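Glutathione S-transferase (Rhodospirillum rubrum F11, PDB 4O7H) probably catalyses the conjugation of reduced glutathione to electrophilic substrates, as a glutathione S-transferase with a thioredoxin-like N-terminal domain and a helical C-terminal domain. Local coordinates at residues 202-207 and 215-220; 173-178 and 211-216; 166-171 and 198-203; 4-9 and 27-32. All blocks are in the same frame, centred on the assembly; numbering follows the deposited sequence.

Contact 1: residues 202-207 and 215-220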
# COMPACT_ATOMS: atom_id res chain seq x y z
N PRO A 202 1.83 -7.70 -23.64
CA PRO A 202 3.25 -7.81 -23.30
C PRO A 202 3.53 -8.69 -22.07
O PRO A 202 4.54 -9.36 -21.98
CB PRO A 202 3.66 -6.34 -22.97
CG PRO A 202 2.67 -5.51 -23.62
CD PRO A 202 1.37 -6.30 -23.64
N LEU A 203 2.61 -8.71 -21.12
CA LEU A 203 2.80 -9.58 -19.96
C LEU A 203 2.78 -11.04 -20.35
O LEU A 203 3.41 -11.87 -19.70
CB LEU A 203 1.68 -9.37 -18.92
CG LEU A 203 1.76 -8.14 -18.05
CD1 LEU A 203 1.81 -6.87 -18.85
CD2 LEU A 203 0.57 -8.14 -17.08
N LEU A 204 2.07 -11.34 -21.41
CA LEU A 204 1.97 -12.74 -21.88
C LEU A 204 3.12 -13.14 -22.73
O LEU A 204 3.52 -14.32 -22.69
CB LEU A 204 0.66 -13.01 -22.63
CG LEU A 204 -0.58 -12.72 -21.81
CD1 LEU A 204 -1.78 -13.15 -22.64
CD2 LEU A 204 -0.56 -13.43 -20.47
N THR A 205 3.67 -12.22 -23.50
CA THR A 205 4.72 -12.59 -24.48
C THR A 205 6.14 -12.46 -23.98
O THR A 205 7.05 -13.14 -24.46
CB THR A 205 4.55 -11.80 -25.78
OG1 THR A 205 4.69 -10.41 -25.54
CG2 THR A 205 3.17 -12.03 -26.37
N GLU A 206 6.37 -11.57 -23.03
CA GLU A 206 7.72 -11.37 -22.52
C GLU A 206 8.07 -12.46 -21.50
O GLU A 206 7.21 -13.10 -20.89
CB GLU A 206 7.84 -9.92 -21.94
CG GLU A 206 7.64 -8.85 -22.98
CD GLU A 206 7.69 -7.41 -22.41
OE1 GLU A 206 8.09 -7.28 -21.23
OE2 GLU A 206 7.36 -6.50 -23.19
N THR A 207 9.36 -12.73 -21.35
CA THR A 207 9.83 -13.73 -20.41
C THR A 207 10.84 -13.11 -19.45
O THR A 207 11.39 -12.05 -19.70
CB THR A 207 10.52 -14.88 -21.14
OG1 THR A 207 11.57 -14.36 -21.95
CG2 THR A 207 9.53 -15.67 -22.01
N ARG A 215 3.14 -23.92 -20.15
CA ARG A 215 2.71 -23.97 -21.53
C ARG A 215 1.38 -23.23 -21.78
O ARG A 215 1.16 -22.74 -22.86
CB ARG A 215 2.63 -25.43 -22.00
CG ARG A 215 1.58 -26.33 -21.38
CD ARG A 215 1.73 -27.79 -21.87
NE ARG A 215 1.55 -27.86 -23.31
CZ ARG A 215 2.50 -27.97 -24.27
NH1 ARG A 215 3.77 -28.10 -24.01
NH2 ARG A 215 2.16 -27.91 -25.57
N HIS A 216 0.52 -23.12 -20.77
CA HIS A 216 -0.78 -22.45 -20.92
C HIS A 216 -0.72 -20.94 -20.65
O HIS A 216 -1.70 -20.21 -20.82
CB HIS A 216 -1.77 -23.03 -19.93
CG HIS A 216 -1.47 -22.63 -18.52
ND1 HIS A 216 -0.67 -23.38 -17.69
CD2 HIS A 216 -1.88 -21.56 -17.79
CE1 HIS A 216 -0.58 -22.79 -16.52
NE2 HIS A 216 -1.29 -21.67 -16.56
N TYR A 217 0.44 -20.47 -20.18
CA TYR A 217 0.54 -19.06 -19.72
C TYR A 217 0.10 -18.05 -20.76
O TYR A 217 -0.66 -17.11 -20.45
CB TYR A 217 2.00 -18.80 -19.27
CG TYR A 217 2.25 -17.39 -18.81
CD1 TYR A 217 1.79 -16.95 -17.57
CD2 TYR A 217 2.87 -16.51 -19.64
CE1 TYR A 217 2.03 -15.65 -17.16
CE2 TYR A 217 3.13 -15.23 -19.23
CZ TYR A 217 2.70 -14.81 -18.00
OH TYR A 217 2.87 -13.47 -17.63
N ALA A 218 0.53 -18.20 -22.00
CA ALA A 218 0.13 -17.28 -23.06
C ALA A 218 -1.07 -17.77 -23.87
O ALA A 218 -1.38 -17.21 -24.90
CB ALA A 218 1.34 -17.00 -23.97
N ASP A 219 -1.74 -18.82 -23.42
CA ASP A 219 -2.92 -19.33 -24.13
C ASP A 219 -4.17 -18.52 -23.73
O ASP A 219 -4.62 -18.60 -22.59
CB ASP A 219 -3.12 -20.79 -23.77
CG ASP A 219 -4.19 -21.47 -24.62
OD1 ASP A 219 -4.80 -20.80 -25.48
OD2 ASP A 219 -4.46 -22.68 -24.37
N LEU A 220 -4.78 -17.82 -24.69
CA LEU A 220 -5.99 -17.08 -24.40
C LEU A 220 -7.15 -18.03 -24.10
O LEU A 220 -8.11 -17.69 -23.36
CB LEU A 220 -6.30 -16.12 -25.54
CG LEU A 220 -5.25 -15.09 -25.90
CD1 LEU A 220 -5.84 -14.01 -26.82
CD2 LEU A 220 -4.71 -14.40 -24.64
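The C-terminal tail of the chain folds back here on the end of helix 201-205, and Y217 reaches across to L203 while L204 packs on the tail. The phenol OH of Y217 donates a hydrogen bond to L203 O, at 2.7 Å. The donor stands above the carbonyl plane, 45° out of it. The CG of Y217 lies anti to its backbone N (chi1 179°), and the ring continues from there toward the helix end. L204 O sits at the ring edge, 3.6 Å from Y217 CE2. L204 CD2 lies over one face of the same ring, offset toward its rim. A type I beta turn from H216 to D219 carries Y217 and A218 at its two middle positions, and D219 N closes it on H216 O. At the turn, A218 CB packs on L204 CB at 4.3 Å. Further along, the branches L204 CD1 and L220 CD2 meet at 3.8 Å, the two side chains crossing obliquely. L204 has the largest area buried in this contact. Outside the two segments, R14 of helix 11-22 also hydrogen-bonds Y217 OH, and K195 binds the backbone O atoms of Y217 and D219. The Y217 hydroxyl thus has two partners, L203 O and R14, which would fix the rotation of its O-H, while L204 packs on the ring face and on A218 and L220.

Contact 2: residues 173-178 and 211-216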
# COMPACT_ATOMS: atom_id res chain seq x y z
N ILE A 173 1.69 -15.37 -10.36
CA ILE A 173 1.44 -16.71 -9.81
C ILE A 173 1.32 -17.70 -10.95
O ILE A 173 1.85 -18.81 -10.87
CB ILE A 173 0.18 -16.78 -8.92
CG1 ILE A 173 0.15 -15.62 -7.88
CG2 ILE A 173 0.11 -18.11 -8.19
CD1 ILE A 173 1.49 -15.31 -7.22
N ASP A 174 0.75 -17.26 -12.05
CA ASP A 174 0.56 -18.14 -13.21
C ASP A 174 1.89 -18.37 -13.91
O ASP A 174 2.16 -19.50 -14.34
CB ASP A 174 -0.47 -17.54 -14.15
CG ASP A 174 -1.11 -18.54 -15.07
OD1 ASP A 174 -1.42 -19.63 -14.63
OD2 ASP A 174 -1.40 -18.18 -16.26
N TYR A 175 2.73 -17.35 -14.00
CA TYR A 175 4.08 -17.53 -14.55
C TYR A 175 4.87 -18.62 -13.78
O TYR A 175 5.63 -19.41 -14.39
CB TYR A 175 4.81 -16.17 -14.54
CG TYR A 175 6.01 -16.15 -15.43
CD1 TYR A 175 7.18 -16.78 -15.07
CD2 TYR A 175 5.96 -15.49 -16.64
CE1 TYR A 175 8.28 -16.75 -15.92
CE2 TYR A 175 7.05 -15.45 -17.51
CZ TYR A 175 8.21 -16.11 -17.12
OH TYR A 175 9.31 -16.08 -17.96
N ALA A 176 4.65 -18.70 -12.46
CA ALA A 176 5.25 -19.70 -11.60
C ALA A 176 4.55 -21.05 -11.66
O ALA A 176 5.04 -22.02 -11.07
CB ALA A 176 5.29 -19.21 -10.16
N GLY A 177 3.40 -21.10 -12.32
CA GLY A 177 2.63 -22.34 -12.48
C GLY A 177 1.82 -22.76 -11.26
O GLY A 177 1.39 -23.91 -11.15
N ASP A 178 1.49 -21.84 -10.37
CA ASP A 178 0.88 -22.17 -9.11
C ASP A 178 -0.59 -21.76 -8.92
O ASP A 178 -1.08 -21.77 -7.79
CB ASP A 178 1.74 -21.58 -7.97
CG ASP A 178 3.04 -22.35 -7.76
OD1 ASP A 178 2.97 -23.59 -7.80
OD2 ASP A 178 4.12 -21.71 -7.63
N ILE A 211 13.52 -18.40 -16.34
CA ILE A 211 12.34 -19.20 -16.03
C ILE A 211 11.42 -19.30 -17.26
O ILE A 211 11.08 -18.31 -17.89
CB ILE A 211 11.55 -18.63 -14.83
CG1 ILE A 211 12.45 -18.51 -13.59
CG2 ILE A 211 10.37 -19.51 -14.52
CD1 ILE A 211 12.85 -17.10 -13.26
N ARG A 212 11.08 -20.53 -17.63
CA ARG A 212 10.18 -20.75 -18.76
C ARG A 212 8.78 -20.73 -18.17
O ARG A 212 8.56 -21.41 -17.19
CB ARG A 212 10.48 -22.13 -19.39
CG ARG A 212 11.86 -22.21 -20.04
N PRO A 213 7.85 -19.89 -18.68
CA PRO A 213 6.54 -19.99 -18.05
C PRO A 213 5.86 -21.28 -18.50
O PRO A 213 6.35 -21.96 -19.43
CB PRO A 213 5.76 -18.79 -18.61
CG PRO A 213 6.40 -18.52 -19.91
CD PRO A 213 7.86 -18.87 -19.74
N PRO A 214 4.77 -21.63 -17.83
CA PRO A 214 4.06 -22.83 -18.22
C PRO A 214 3.45 -22.75 -19.58
O PRO A 214 3.22 -21.65 -20.12
CB PRO A 214 2.97 -22.99 -17.16
CG PRO A 214 2.95 -21.75 -16.40
CD PRO A 214 4.20 -21.01 -16.62
N ARG A 215 3.14 -23.92 -20.15
CA ARG A 215 2.71 -23.97 -21.53
C ARG A 215 1.38 -23.23 -21.78
O ARG A 215 1.16 -22.74 -22.86
CB ARG A 215 2.63 -25.43 -22.00
CG ARG A 215 1.58 -26.33 -21.38
CD ARG A 215 1.73 -27.79 -21.87
NE ARG A 215 1.55 -27.86 -23.31
CZ ARG A 215 2.50 -27.97 -24.27
NH1 ARG A 215 3.77 -28.10 -24.01
NH2 ARG A 215 2.16 -27.91 -25.57
N HIS A 216 0.52 -23.12 -20.77
CA HIS A 216 -0.78 -22.45 -20.92
C HIS A 216 -0.72 -20.94 -20.65
O HIS A 216 -1.70 -20.21 -20.82
CB HIS A 216 -1.77 -23.03 -19.93
CG HIS A 216 -1.47 -22.63 -18.52
ND1 HIS A 216 -0.67 -23.38 -17.69
CD2 HIS A 216 -1.88 -21.56 -17.79
CE1 HIS A 216 -0.58 -22.79 -16.52
NE2 HIS A 216 -1.29 -21.67 -16.56
O HOH W 1 7.22 -21.54 -14.39
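D174 and H216 point at each other tip to tip. D174 CG lies anti to its backbone N (chi1 -159°), and the carboxylate it carries reaches the tail. H216 NE2 donates to D174 OD1 at 2.8 Å, with a nearly straight N-H...O angle of 170°. The acceptor lies in the imidazole plane, at the ring edge. The N-H comes to OD1 on the syn side but out of the carboxylate plane, and the two flat groups are turned 51° apart. D174 OD1 also accepts a hydrogen bond from W181. P213 CB stands over the centre of the Y175 ring, 3.8 Å from the centroid, in a CH-pi contact. The edge of that ring meets I211, with Y175 CE1 at 3.7 Å from I211 CG2. The Y175 hydroxyl donates to I211 O at 2.8 Å and is also hydrogen-bonded to I208 N. D174 and Y175 lie on helix 161-175, in the helical C-terminal domain of the glutathione S-transferase fold; I211, P213 and H216 belong to the tail after helix 201-205. G177, the first residue to leave helical backbone angles, has positive phi and forms a Schellman motif: D178 N bonds back to I173 O and G177 N to D174 O. The P214 ring lies against this turn, its CD 3.1 Å from Y175 O. A water donates to both Y175 O and R212 O. Y217 packs edge-to-face with Y175.

Contact 3: residues 166-171 and 198-203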
# COMPACT_ATOMS: atom_id res chain seq x y z
N ALA A 166 -5.55 -7.26 -9.49
CA ALA A 166 -5.76 -8.67 -9.21
C ALA A 166 -5.15 -9.56 -10.34
O ALA A 166 -4.44 -10.56 -10.06
CB ALA A 166 -7.25 -8.97 -9.06
N ALA A 167 -5.36 -9.17 -11.60
CA ALA A 167 -4.92 -9.96 -12.74
C ALA A 167 -3.40 -9.89 -12.82
O ALA A 167 -2.76 -10.87 -13.23
CB ALA A 167 -5.57 -9.45 -14.03
N CYS A 168 -2.80 -8.75 -12.46
CA CYS A 168 -1.33 -8.61 -12.57
C CYS A 168 -0.66 -9.49 -11.51
O CYS A 168 0.34 -10.17 -11.79
CB CYS A 168 -0.88 -7.18 -12.51
SG CYS A 168 -1.20 -6.30 -14.05
N HIS A 169 -1.22 -9.51 -10.30
CA HIS A 169 -0.70 -10.42 -9.26
C HIS A 169 -0.85 -11.86 -9.74
O HIS A 169 0.10 -12.63 -9.69
CB HIS A 169 -1.45 -10.18 -7.98
CG HIS A 169 -0.83 -9.12 -7.14
ND1 HIS A 169 -1.19 -7.78 -7.17
CD2 HIS A 169 0.18 -9.20 -6.26
CE1 HIS A 169 -0.47 -7.12 -6.27
NE2 HIS A 169 0.41 -7.96 -5.77
N LEU A 170 -2.04 -12.22 -10.22
CA LEU A 170 -2.31 -13.59 -10.64
C LEU A 170 -1.44 -13.99 -11.80
O LEU A 170 -1.07 -15.17 -11.92
CB LEU A 170 -3.77 -13.83 -10.93
CG LEU A 170 -4.60 -14.04 -9.65
CD1 LEU A 170 -6.08 -13.89 -9.93
CD2 LEU A 170 -4.36 -15.44 -9.11
N SER A 171 -1.06 -13.02 -12.64
CA SER A 171 -0.23 -13.33 -13.80
C SER A 171 1.13 -13.82 -13.34
O SER A 171 1.77 -14.66 -14.02
CB SER A 171 -0.11 -12.16 -14.77
OG SER A 171 0.72 -11.11 -14.34
N PRO A 198 -5.81 -6.29 -25.23
CA PRO A 198 -4.54 -5.91 -25.83
C PRO A 198 -3.55 -5.35 -24.81
O PRO A 198 -2.36 -5.53 -24.94
CB PRO A 198 -4.93 -4.90 -26.91
CG PRO A 198 -6.35 -5.15 -27.18
CD PRO A 198 -7.00 -5.84 -26.01
N SER A 199 -4.08 -4.72 -23.74
CA SER A 199 -3.21 -4.12 -22.71
C SER A 199 -2.42 -5.18 -21.99
O SER A 199 -1.37 -4.91 -21.42
CB SER A 199 -4.05 -3.37 -21.69
OG SER A 199 -4.99 -4.25 -21.12
N PHE A 200 -2.92 -6.41 -22.00
CA PHE A 200 -2.23 -7.50 -21.29
C PHE A 200 -1.14 -8.19 -22.11
O PHE A 200 -0.36 -8.99 -21.59
CB PHE A 200 -3.23 -8.56 -20.82
CG PHE A 200 -2.99 -9.04 -19.39
CD1 PHE A 200 -3.33 -8.23 -18.32
CD2 PHE A 200 -2.46 -10.30 -19.16
CE1 PHE A 200 -3.13 -8.68 -17.03
CE2 PHE A 200 -2.24 -10.76 -17.85
CZ PHE A 200 -2.60 -9.95 -16.80
N ARG A 201 -1.13 -7.97 -23.42
CA ARG A 201 -0.33 -8.78 -24.34
C ARG A 201 1.16 -8.82 -23.97
O ARG A 201 1.74 -9.91 -23.96
CB ARG A 201 -0.52 -8.34 -25.79
CG ARG A 201 0.16 -9.31 -26.74
CD ARG A 201 0.08 -8.89 -28.20
NE ARG A 201 -1.02 -9.56 -28.88
CZ ARG A 201 -2.26 -9.08 -29.03
NH1 ARG A 201 -2.60 -7.87 -28.57
NH2 ARG A 201 -3.17 -9.83 -29.65
N PRO A 202 1.83 -7.70 -23.64
CA PRO A 202 3.25 -7.81 -23.30
C PRO A 202 3.53 -8.69 -22.07
O PRO A 202 4.54 -9.36 -21.98
CB PRO A 202 3.66 -6.34 -22.97
CG PRO A 202 2.67 -5.51 -23.62
CD PRO A 202 1.37 -6.30 -23.64
N LEU A 203 2.61 -8.71 -21.12
CA LEU A 203 2.80 -9.58 -19.96
C LEU A 203 2.78 -11.04 -20.35
O LEU A 203 3.41 -11.87 -19.70
CB LEU A 203 1.68 -9.37 -18.92
CG LEU A 203 1.76 -8.14 -18.05
CD1 LEU A 203 1.81 -6.87 -18.85
CD2 LEU A 203 0.57 -8.14 -17.08
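F200 loses more surface here than any other residue of the two segments, and its ring tip pushes between A167 and S171. F200 CZ lies 3.9 Å from S171 CB, and F200 CE1 is 3.9 Å from A167 CB. A167 O sits at the ring edge, in plane, 3.7 Å from F200 CZ. The CB atoms of A167, F200 and S171 all start toward the opposite segment. S171 comes next in buried area. Its OG lies between the backbone N and the carbonyl carbon (chi1 74°), which turns the hydroxyl back to its own helix backbone. There it donates to C168 O at 2.7 Å, one turn back. S171 OG is also bonded to R14 of helix 11-22, so this buried hydroxyl has two polar partners. The contact packs helix 161-175 against the 3-10 turn 198-200 and L203 of helix 201-205. It lies about 6 Å from the centre of the chain, measured between centres, within the helical core of the glutathione S-transferase C-terminal domain. All five touching residues are buried. L203 adds its CD2 branch, which lies over one face of the F200 ring, offset toward the rim. L203 CD2 lies 4.0 Å from both C168 SG and S171 OG. C168 SG also makes an oblique sulfur-aromatic contact with F200, 5.4 Å from the ring centroid. Helix 185-195 adds V194 against A167 and Y191 against S171.

Contact 4: residues 4-9 and 27-32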
# COMPACT_ATOMS: atom_id res chain seq x y z
N LEU A 4 8.70 4.15 -18.77
CA LEU A 4 8.41 3.41 -17.54
C LEU A 4 9.57 2.48 -17.20
O LEU A 4 9.94 1.57 -17.97
CB LEU A 4 7.11 2.59 -17.71
CG LEU A 4 6.72 1.89 -16.42
CD1 LEU A 4 6.17 2.90 -15.44
CD2 LEU A 4 5.77 0.73 -16.68
N TYR A 5 10.18 2.72 -16.05
CA TYR A 5 11.12 1.80 -15.48
C TYR A 5 10.37 0.66 -14.83
O TYR A 5 9.49 0.88 -13.94
CB TYR A 5 12.06 2.50 -14.47
CG TYR A 5 13.03 3.48 -15.10
CD1 TYR A 5 12.66 4.80 -15.34
CD2 TYR A 5 14.28 3.06 -15.52
CE1 TYR A 5 13.51 5.69 -15.94
CE2 TYR A 5 15.13 3.94 -16.14
CZ TYR A 5 14.75 5.23 -16.36
OH TYR A 5 15.63 6.15 -16.96
N HIS A 6 10.70 -0.56 -15.22
CA HIS A 6 9.93 -1.71 -14.77
C HIS A 6 10.81 -2.96 -14.67
O HIS A 6 11.98 -2.97 -15.12
CB HIS A 6 8.76 -1.98 -15.74
CG HIS A 6 9.15 -2.78 -16.95
ND1 HIS A 6 8.83 -4.11 -17.08
CD2 HIS A 6 9.80 -2.42 -18.07
CE1 HIS A 6 9.32 -4.56 -18.22
NE2 HIS A 6 9.91 -3.55 -18.85
N HIS A 7 10.25 -4.02 -14.15
CA HIS A 7 10.77 -5.35 -14.39
C HIS A 7 9.65 -6.33 -14.34
O HIS A 7 8.61 -6.08 -13.73
CB HIS A 7 11.96 -5.72 -13.52
CG HIS A 7 11.70 -5.82 -12.07
ND1 HIS A 7 10.98 -6.85 -11.50
CD2 HIS A 7 12.17 -5.08 -11.04
CE1 HIS A 7 10.97 -6.71 -10.18
NE2 HIS A 7 11.69 -5.65 -9.87
N GLY A 8 9.84 -7.45 -15.01
CA GLY A 8 8.77 -8.42 -15.16
C GLY A 8 8.31 -9.08 -13.88
O GLY A 8 7.20 -9.62 -13.85
N LEU A 9 9.12 -9.06 -12.82
CA LEU A 9 8.71 -9.71 -11.61
C LEU A 9 7.91 -8.82 -10.66
O LEU A 9 7.55 -9.22 -9.59
CB LEU A 9 9.97 -10.19 -10.86
CG LEU A 9 10.72 -11.28 -11.64
CD1 LEU A 9 11.83 -11.78 -10.74
CD2 LEU A 9 9.79 -12.43 -11.97
N TYR A 27 4.48 4.61 -24.38
CA TYR A 27 5.63 4.70 -23.51
C TYR A 27 6.74 3.76 -23.94
O TYR A 27 6.51 2.72 -24.57
CB TYR A 27 5.25 4.41 -22.03
CG TYR A 27 4.93 2.98 -21.80
CD1 TYR A 27 3.69 2.45 -22.19
CD2 TYR A 27 5.87 2.09 -21.25
CE1 TYR A 27 3.40 1.11 -21.97
CE2 TYR A 27 5.59 0.76 -21.05
CZ TYR A 27 4.37 0.25 -21.42
OH TYR A 27 4.13 -1.06 -21.22
N GLU A 28 7.95 4.11 -23.53
CA GLU A 28 9.10 3.25 -23.68
C GLU A 28 9.35 2.44 -22.41
O GLU A 28 9.50 3.02 -21.31
CB GLU A 28 10.36 4.08 -23.97
CG GLU A 28 11.62 3.24 -24.09
CD GLU A 28 12.88 4.10 -24.35
OE1 GLU A 28 12.81 5.36 -24.31
OE2 GLU A 28 13.94 3.48 -24.56
N ALA A 29 9.34 1.13 -22.53
CA ALA A 29 9.58 0.26 -21.39
C ALA A 29 11.05 0.08 -21.17
O ALA A 29 11.77 -0.35 -22.11
CB ALA A 29 8.95 -1.11 -21.56
N VAL A 30 11.51 0.40 -19.96
CA VAL A 30 12.93 0.30 -19.63
C VAL A 30 13.13 -0.61 -18.42
O VAL A 30 12.60 -0.35 -17.34
CB VAL A 30 13.52 1.68 -19.33
CG1 VAL A 30 15.01 1.58 -19.00
CG2 VAL A 30 13.27 2.61 -20.50
N ILE A 31 13.85 -1.70 -18.59
CA ILE A 31 14.10 -2.63 -17.52
C ILE A 31 15.11 -2.07 -16.53
O ILE A 31 16.18 -1.58 -16.93
CB ILE A 31 14.61 -3.99 -18.04
CG1 ILE A 31 13.55 -4.57 -18.98
CG2 ILE A 31 14.94 -4.90 -16.87
CD1 ILE A 31 13.99 -5.74 -19.88
N GLU A 32 14.74 -2.13 -15.26
CA GLU A 32 15.69 -1.95 -14.18
C GLU A 32 15.64 -3.16 -13.26
O GLU A 32 14.58 -3.48 -12.68
CB GLU A 32 15.40 -0.70 -13.35
CG GLU A 32 16.39 -0.48 -12.19
CD GLU A 32 17.80 -0.06 -12.63
OE1 GLU A 32 17.97 0.37 -13.78
OE2 GLU A 32 18.78 -0.23 -11.82
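Four backbone hydrogen bonds join L4 and H6 to residues 28-32. L4 N donates to E28 O, and V30 N donates to L4 O at 2.8 Å. H6 N donates to V30 O, and E32 N closes the ladder on H6 O at 2.9 Å. The N-H...O angles run from 156° to 169°. Two CA-H...O contacts lie between these bonds, one from Y5 CA to V30 O and one from I31 CA to H6 O, each 3.2 Å. This is parallel pairing, with L4 opposite A29, Y5 opposite V30 and H6 opposite I31. The strands belong to the beta-alpha-beta unit of the thioredoxin-like N-terminal domain, with helix 11-22 as the crossover. Strand 28-31 forms one edge of the four-stranded sheet within the chain. On the face with Y5 and V30, the two side chains lie side by side, and Y5 CE2 meets V30 CG1 at 3.7 Å. The Y5 hydroxyl is hydrogen-bonded to R3. On the other face, H6 CG lies between its backbone N and carbonyl carbon (chi1 83°), and H6 NE2 is 3.8 Å from both A29 CB and I31 CG1. L4 CB packs against Y27 CD2, while Y27 OH binds R17. Past the strand end, H7 CD2 approaches E32 O with its ring edge.

Contact 4 comes first along the chain and lies in the N-terminal sheet. The other three lie in the helical part. Segments 166-171 and 173-178 follow each other on helix 161-175; 198-203, 202-207, 211-216 and 215-220 come later. Contact 3 shares P202 and L203 with contact 1, and contact 2 shares R215 and H216 with it. The centres of contacts 1 and 2, and of contacts 1 and 3, are about 9 Å apart. Y217 of contact 1 touches both Y175 and S171, joining the C-terminal tail to helix 161-175. Contacts 1 and 4 are about 17 Å apart, centre to centre, but touch where E206 packs against H6. Through R14, contacts 1 and 3 are tied to helix 11-22 of the N-terminal domain.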